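Local atomic coordinates of lipoteichoic acid primase (Listeria monocytogenes, PDB entry 4UOP), a protein that belongs to the sulfatase-like family of enzymes and holds a magnesium ion in its extracellular catalytic domain. Residues D87-Q90 / N91-M94; S421-L424 / L425-D429. All coordinates share one frame; numbering follows the deposited sequence.

Interaction 1: residues D87-Q90 / N91-M94; sequences DGLQ and NETM
Gly88 and Asn91 make the first approach where the chain leaves helix 84-89 by a turn and enters strand 94-100; Asn91 CB sits 4.0 Å from Gly88 O. Residues Leu89 to Glu92 form a type I beta turn, judged from the backbone angles of Gln90 and Asn91 and from its closing bond, Glu92 N to Leu89 O, at 3.0 Å. That bond is only moderately straight (153° at the hydrogen), and its donor stands well above the carbonyl plane of Leu89. The opposite face of the same carbonyl is taken by Thr93 OG1, which donates to Leu89 O at 2.7 Å, so two donors grip one oxygen. A chi1 of 60° on Thr93, with OG1 between its own backbone N and carbonyl carbon, brings the hydroxyl to this acceptor. The methyl branch meets the leucine instead: Thr93 CG2 lies 4.0 Å from Leu89 CB and 4.1 Å from CD2. On the other flank, Glu92 CG comes within 3.7 Å of Leu89 O. Phe320 of strand 319-322 packs against Leu89, Gln90 and Thr93, which ties the turn to the mixed sheet. Gln90, last of the four, has CB close to the turn but sends its extended chain elsewhere, and its OE1 accepts hydrogen bonds from both Arg70 NH2 and Asn74 ND2.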
ATOM      1  N   ASP B  87      19.725 -16.618 -21.282  1.00 22.85           N
ATOM      2  CA  ASP B  87      21.047 -16.268 -21.811  1.00 24.94           C
ATOM      3  C   ASP B  87      21.129 -16.581 -23.304  1.00 23.98           C
ATOM      4  O   ASP B  87      21.642 -15.777 -24.066  1.00 24.56           O
ATOM      5  CB  ASP B  87      22.154 -16.997 -21.057  1.00 25.87           C
ATOM      6  CG  ASP B  87      22.125 -16.735 -19.548  1.00 28.26           C
ATOM      7  OD1 ASP B  87      21.441 -15.787 -19.076  1.00 30.45           O
ATOM      8  OD2 ASP B  87      22.797 -17.493 -18.823  1.00 29.03           O
ATOM      9  N   GLY B  88      20.602 -17.736 -23.708  1.00 23.78           N
ATOM     10  CA  GLY B  88      20.563 -18.158 -25.108  1.00 24.11           C
ATOM     11  C   GLY B  88      19.700 -17.256 -25.979  1.00 24.50           C
ATOM     12  O   GLY B  88      20.019 -17.030 -27.144  1.00 26.45           O
ATOM     13  N   LEU B  89      18.612 -16.728 -25.425  1.00 24.24           N
ATOM     14  CA  LEU B  89      17.733 -15.816 -26.187  1.00 25.40           C
ATOM     15  C   LEU B  89      18.380 -14.487 -26.558  1.00 25.87           C
ATOM     16  O   LEU B  89      17.927 -13.833 -27.499  1.00 26.83           O
ATOM     17  CB  LEU B  89      16.462 -15.502 -25.399  1.00 25.36           C
ATOM     18  CG  LEU B  89      15.422 -16.605 -25.281  1.00 26.89           C
ATOM     19  CD1 LEU B  89      14.351 -16.157 -24.299  1.00 27.37           C
ATOM     20  CD2 LEU B  89      14.822 -16.951 -26.629  1.00 27.66           C
ATOM     21  N   GLN B  90      19.405 -14.070 -25.822  1.00 25.81           N
ATOM     22  CA  GLN B  90      20.080 -12.794 -26.102  1.00 28.75           C
ATOM     23  C   GLN B  90      20.585 -12.672 -27.538  1.00 31.71           C
ATOM     24  O   GLN B  90      20.561 -11.581 -28.099  1.00 31.20           O
ATOM     25  CB  GLN B  90      21.223 -12.547 -25.118  1.00 30.02           C
ATOM     26  CG  GLN B  90      20.725 -12.201 -23.724  1.00 29.83           C
ATOM     27  CD  GLN B  90      21.812 -11.833 -22.727  1.00 29.78           C
ATOM     28  OE1 GLN B  90      21.565 -11.825 -21.528  1.00 30.60           O
ATOM     29  NE2 GLN B  90      22.994 -11.489 -23.213  1.00 31.04           N
ATOM     30  N   ASN B  91      21.013 -13.784 -28.132  1.00 32.22           N
ATOM     31  CA  ASN B  91      21.490 -13.793 -29.520  1.00 36.50           C
ATOM     32  C   ASN B  91      20.401 -13.692 -30.567  1.00 35.55           C
ATOM     33  O   ASN B  91      20.694 -13.397 -31.722  1.00 36.75           O
ATOM     34  CB  ASN B  91      22.293 -15.070 -29.808  1.00 39.37           C
ATOM     35  CG  ASN B  91      23.659 -15.054 -29.162  1.00 44.20           C
ATOM     36  OD1 ASN B  91      24.243 -13.993 -28.940  1.00 48.45           O
ATOM     37  ND2 ASN B  91      24.179 -16.239 -28.845  1.00 49.18           N
ATOM     38  N   GLU B  92      19.157 -13.976 -30.198  1.00 33.49           N
ATOM     39  CA  GLU B  92      18.078 -14.038 -31.188  1.00 33.23           C
ATOM     40  C   GLU B  92      16.859 -13.177 -30.853  1.00 28.72           C
ATOM     41  O   GLU B  92      15.816 -13.332 -31.478  1.00 29.14           O
ATOM     42  CB  GLU B  92      17.654 -15.493 -31.410  1.00 35.99           C
ATOM     43  CG  GLU B  92      17.120 -16.203 -30.183  1.00 38.54           C
ATOM     44  CD  GLU B  92      16.658 -17.627 -30.478  1.00 42.05           C
ATOM     45  OE1 GLU B  92      15.641 -17.816 -31.177  1.00 42.91           O
ATOM     46  OE2 GLU B  92      17.303 -18.572 -29.990  1.00 46.18           O
ATOM     47  N   THR B  93      16.988 -12.266 -29.895  1.00 24.47           N
ATOM     48  CA  THR B  93      15.877 -11.380 -29.534  1.00 22.98           C
ATOM     49  C   THR B  93      16.340  -9.943 -29.392  1.00 21.22           C
ATOM     50  O   THR B  93      17.540  -9.651 -29.380  1.00 20.76           O
ATOM     51  CB  THR B  93      15.270 -11.784 -28.170  1.00 22.94           C
ATOM     52  OG1 THR B  93      16.277 -11.691 -27.162  1.00 22.20           O
ATOM     53  CG2 THR B  93      14.731 -13.173 -28.218  1.00 23.36           C
ATOM     54  N   MET B  94      15.380  -9.042 -29.287  1.00 20.61           N
ATOM     55  CA  MET B  94      15.641  -7.729 -28.739  1.00 20.85           C
ATOM     56  C   MET B  94      15.404  -7.857 -27.224  1.00 21.69           C
ATOM     57  O   MET B  94      14.356  -8.353 -26.788  1.00 22.01           O
ATOM     58  CB  MET B  94      14.720  -6.690 -29.350  1.00 22.03           C
ATOM     59  CG  MET B  94      15.031  -6.390 -30.817  1.00 23.35           C
ATOM     60  SD  MET B  94      13.802  -5.263 -31.484  1.00 28.53           S
ATOM     61  CE  MET B  94      14.381  -5.076 -33.175  1.00 27.67           C
TER

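Interaction 2: residues S421-L424 / L425-D429; sequences SRKL and LQYSD
Ser421 and Leu425 make the first of four i to i+4 backbone hydrogen bonds that cross this contact, part of the longer series that defines the alpha-helix 412-433. Leu425, Gln426, Tyr427 and Ser428 each donate their N-H to the carbonyl four residues back. Of these bonds, Tyr427 N to Lys423 O is 2.9 Å long and the straightest, at 169°, while Ser428 N to Leu424 O is the shortest at 2.8 Å. Uniform lengths and near-linear angles indicate regular, unstrained helix.

Carbon-to-oxygen contacts come next, since side-chain carbons of 425-428 pass close to the carbonyl oxygens four residues back. Leu425 CG lies 3.3 Å from Ser421 O, and Gln426 CG is 3.4 Å from Arg422 O. Likewise Ser428 CB stands 3.4 Å from Leu424 O, and Tyr427 CD1 approaches Lys423 O to 3.3 Å.

The main side-chain pairing is that of Lys423 with Tyr427, which run alongside each other in the same direction. Lys423 places CG anti to the backbone N (chi1 -166°) and stays extended from there, running past the CE1 and OH margin of the ring, displaced from its plane to one side. Its CG is 3.9 Å from Tyr427 CE1, and its CE reaches 3.8 Å from Tyr427 OH.

Both of these residues, together with Leu424, also touch Ile40 of helix 34-41.

The carbonyls of 421-424 and the N-H groups of 425-428 thus satisfy one another, whereas Ser421 OG bonds to Arg417 O, Ser428 OG to Phe120 N, and Asp429 forms a salt bridge with Arg374; Lys423 and Tyr427 join through van der Waals contact of the lysine's aliphatic part with the ring.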
ATOM      1  N   SER B 421       6.118  13.303 -14.134  1.00 22.41           N
ATOM      2  CA  SER B 421       5.822  12.049 -13.426  1.00 22.84           C
ATOM      3  C   SER B 421       4.644  12.202 -12.468  1.00 23.48           C
ATOM      4  O   SER B 421       3.723  11.386 -12.461  1.00 25.17           O
ATOM      5  CB  SER B 421       7.053  11.548 -12.682  1.00 22.54           C
ATOM      6  OG  SER B 421       8.050  11.137 -13.593  1.00 22.76           O
ATOM      7  N   ARG B 422       4.659  13.245 -11.648  1.00 24.33           N
ATOM      8  CA  ARG B 422       3.577  13.436 -10.700  1.00 26.15           C
ATOM      9  C   ARG B 422       2.251  13.676 -11.419  1.00 24.84           C
ATOM     10  O   ARG B 422       1.227  13.154 -11.011  1.00 24.13           O
ATOM     11  CB  ARG B 422       3.891  14.576  -9.719  1.00 27.65           C
ATOM     12  CG  ARG B 422       5.050  14.251  -8.779  1.00 29.77           C
ATOM     13  CD  ARG B 422       4.927  14.956  -7.440  1.00 32.64           C
ATOM     14  NE  ARG B 422       4.832  16.402  -7.579  1.00 36.47           N
ATOM     15  CZ  ARG B 422       4.857  17.262  -6.559  1.00 41.08           C
ATOM     16  NH1 ARG B 422       4.983  16.830  -5.305  1.00 43.88           N
ATOM     17  NH2 ARG B 422       4.769  18.566  -6.796  1.00 40.93           N
ATOM     18  N   LYS B 423       2.279  14.463 -12.489  1.00 25.49           N
ATOM     19  CA  LYS B 423       1.056  14.786 -13.220  1.00 27.31           C
ATOM     20  C   LYS B 423       0.496  13.543 -13.929  1.00 26.70           C
ATOM     21  O   LYS B 423      -0.713  13.305 -13.932  1.00 27.13           O
ATOM     22  CB  LYS B 423       1.325  15.904 -14.230  1.00 28.95           C
ATOM     23  CG  LYS B 423       0.063  16.530 -14.788  1.00 31.44           C
ATOM     24  CD  LYS B 423       0.374  17.846 -15.481  1.00 32.83           C
ATOM     25  CE  LYS B 423      -0.837  18.389 -16.222  1.00 36.94           C
ATOM     26  NZ  LYS B 423      -0.503  19.632 -16.987  1.00 38.56           N
ATOM     27  N   LEU B 424       1.386  12.737 -14.498  1.00 26.39           N
ATOM     28  CA  LEU B 424       0.994  11.464 -15.119  1.00 27.59           C
ATOM     29  C   LEU B 424       0.301  10.516 -14.152  1.00 27.12           C
ATOM     30  O   LEU B 424      -0.709   9.899 -14.502  1.00 26.64           O
ATOM     31  CB  LEU B 424       2.202  10.729 -15.693  1.00 29.76           C
ATOM     32  CG  LEU B 424       2.741  11.162 -17.042  1.00 31.40           C
ATOM     33  CD1 LEU B 424       3.906  10.258 -17.397  1.00 33.28           C
ATOM     34  CD2 LEU B 424       1.670  11.112 -18.121  1.00 30.31           C
ATOM     35  N   LEU B 425       0.841  10.397 -12.941  1.00 26.72           N
ATOM     36  CA  LEU B 425       0.222   9.558 -11.918  1.00 26.56           C
ATOM     37  C   LEU B 425      -1.172  10.074 -11.535  1.00 27.21           C
ATOM     38  O   LEU B 425      -2.115   9.291 -11.407  1.00 24.47           O
ATOM     39  CB  LEU B 425       1.110   9.464 -10.677  1.00 26.38           C
ATOM     40  CG  LEU B 425       2.472   8.788 -10.826  1.00 27.87           C
ATOM     41  CD1 LEU B 425       3.169   8.770  -9.475  1.00 28.98           C
ATOM     42  CD2 LEU B 425       2.370   7.377 -11.389  1.00 28.36           C
ATOM     43  N   GLN B 426      -1.309  11.389 -11.382  1.00 28.37           N
ATOM     44  CA  GLN B 426      -2.616  11.997 -11.113  1.00 29.09           C
ATOM     45  C   GLN B 426      -3.623  11.686 -12.213  1.00 27.17           C
ATOM     46  O   GLN B 426      -4.748  11.262 -11.944  1.00 27.06           O
ATOM     47  CB  GLN B 426      -2.487  13.518 -10.983  1.00 31.42           C
ATOM     48  CG  GLN B 426      -1.796  13.986  -9.718  1.00 36.97           C
ATOM     49  CD  GLN B 426      -1.353  15.446  -9.796  1.00 39.68           C
ATOM     50  OE1 GLN B 426      -1.937  16.253 -10.533  1.00 42.21           O
ATOM     51  NE2 GLN B 426      -0.323  15.791  -9.030  1.00 43.63           N
ATOM     52  N   TYR B 427      -3.214  11.925 -13.451  1.00 27.63           N
ATOM     53  CA  TYR B 427      -4.063  11.667 -14.605  1.00 27.68           C
ATOM     54  C   TYR B 427      -4.446  10.191 -14.730  1.00 26.11           C
ATOM     55  O   TYR B 427      -5.599   9.873 -14.965  1.00 25.21           O
ATOM     56  CB  TYR B 427      -3.392  12.141 -15.887  1.00 30.26           C
ATOM     57  CG  TYR B 427      -3.671  13.593 -16.222  1.00 33.14           C
ATOM     58  CD1 TYR B 427      -3.455  14.602 -15.289  1.00 35.12           C
ATOM     59  CD2 TYR B 427      -4.144  13.954 -17.485  1.00 36.82           C
ATOM     60  CE1 TYR B 427      -3.710  15.936 -15.597  1.00 38.07           C
ATOM     61  CE2 TYR B 427      -4.392  15.283 -17.805  1.00 38.71           C
ATOM     62  CZ  TYR B 427      -4.175  16.272 -16.859  1.00 39.31           C
ATOM     63  OH  TYR B 427      -4.428  17.593 -17.185  1.00 42.12           O
ATOM     64  N   SER B 428      -3.476   9.295 -14.565  1.00 25.03           N
ATOM     65  CA  SER B 428      -3.764   7.864 -14.614  1.00 23.92           C
ATOM     66  C   SER B 428      -4.770   7.481 -13.529  1.00 23.56           C
ATOM     67  O   SER B 428      -5.747   6.781 -13.815  1.00 23.28           O
ATOM     68  CB  SER B 428      -2.478   7.027 -14.490  1.00 24.52           C
ATOM     69  OG  SER B 428      -2.775   5.636 -14.537  1.00 23.41           O
ATOM     70  N   ASP B 429      -4.552   7.938 -12.297  1.00 23.30           N
ATOM     71  CA  ASP B 429      -5.490   7.626 -11.206  1.00 24.68           C
ATOM     72  C   ASP B 429      -6.894   8.154 -11.528  1.00 25.46           C
ATOM     73  O   ASP B 429      -7.887   7.462 -11.321  1.00 25.40           O
ATOM     74  CB  ASP B 429      -5.011   8.194  -9.865  1.00 25.24           C
ATOM     75  CG  ASP B 429      -3.730   7.525  -9.349  1.00 27.34           C
ATOM     76  OD1 ASP B 429      -3.320   6.463  -9.877  1.00 27.14           O
ATOM     77  OD2 ASP B 429      -3.108   8.088  -8.425  1.00 29.26           O
TER

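In the fold
The two contacts follow each other along the chain, 87-94 well before 421-429, and lie on opposite sides of its centre. Their own centres are 35 Å apart and their nearest atoms about 23 Å, so neither touches the other. Interaction 1 is the exit of helix 84-89 into strand 94-100, part of the mixed sheet that also contains strands 59-65 and 277-283. Interaction 2 belongs to helix 412-433, which follows the five-stranded antiparallel sheet and packs on helix 34-41. That late helix also meets Thr119 and Phe120, just beyond helix 107-117, and so lies beside the part of the chain that supplies the magnesium ligand Thr108.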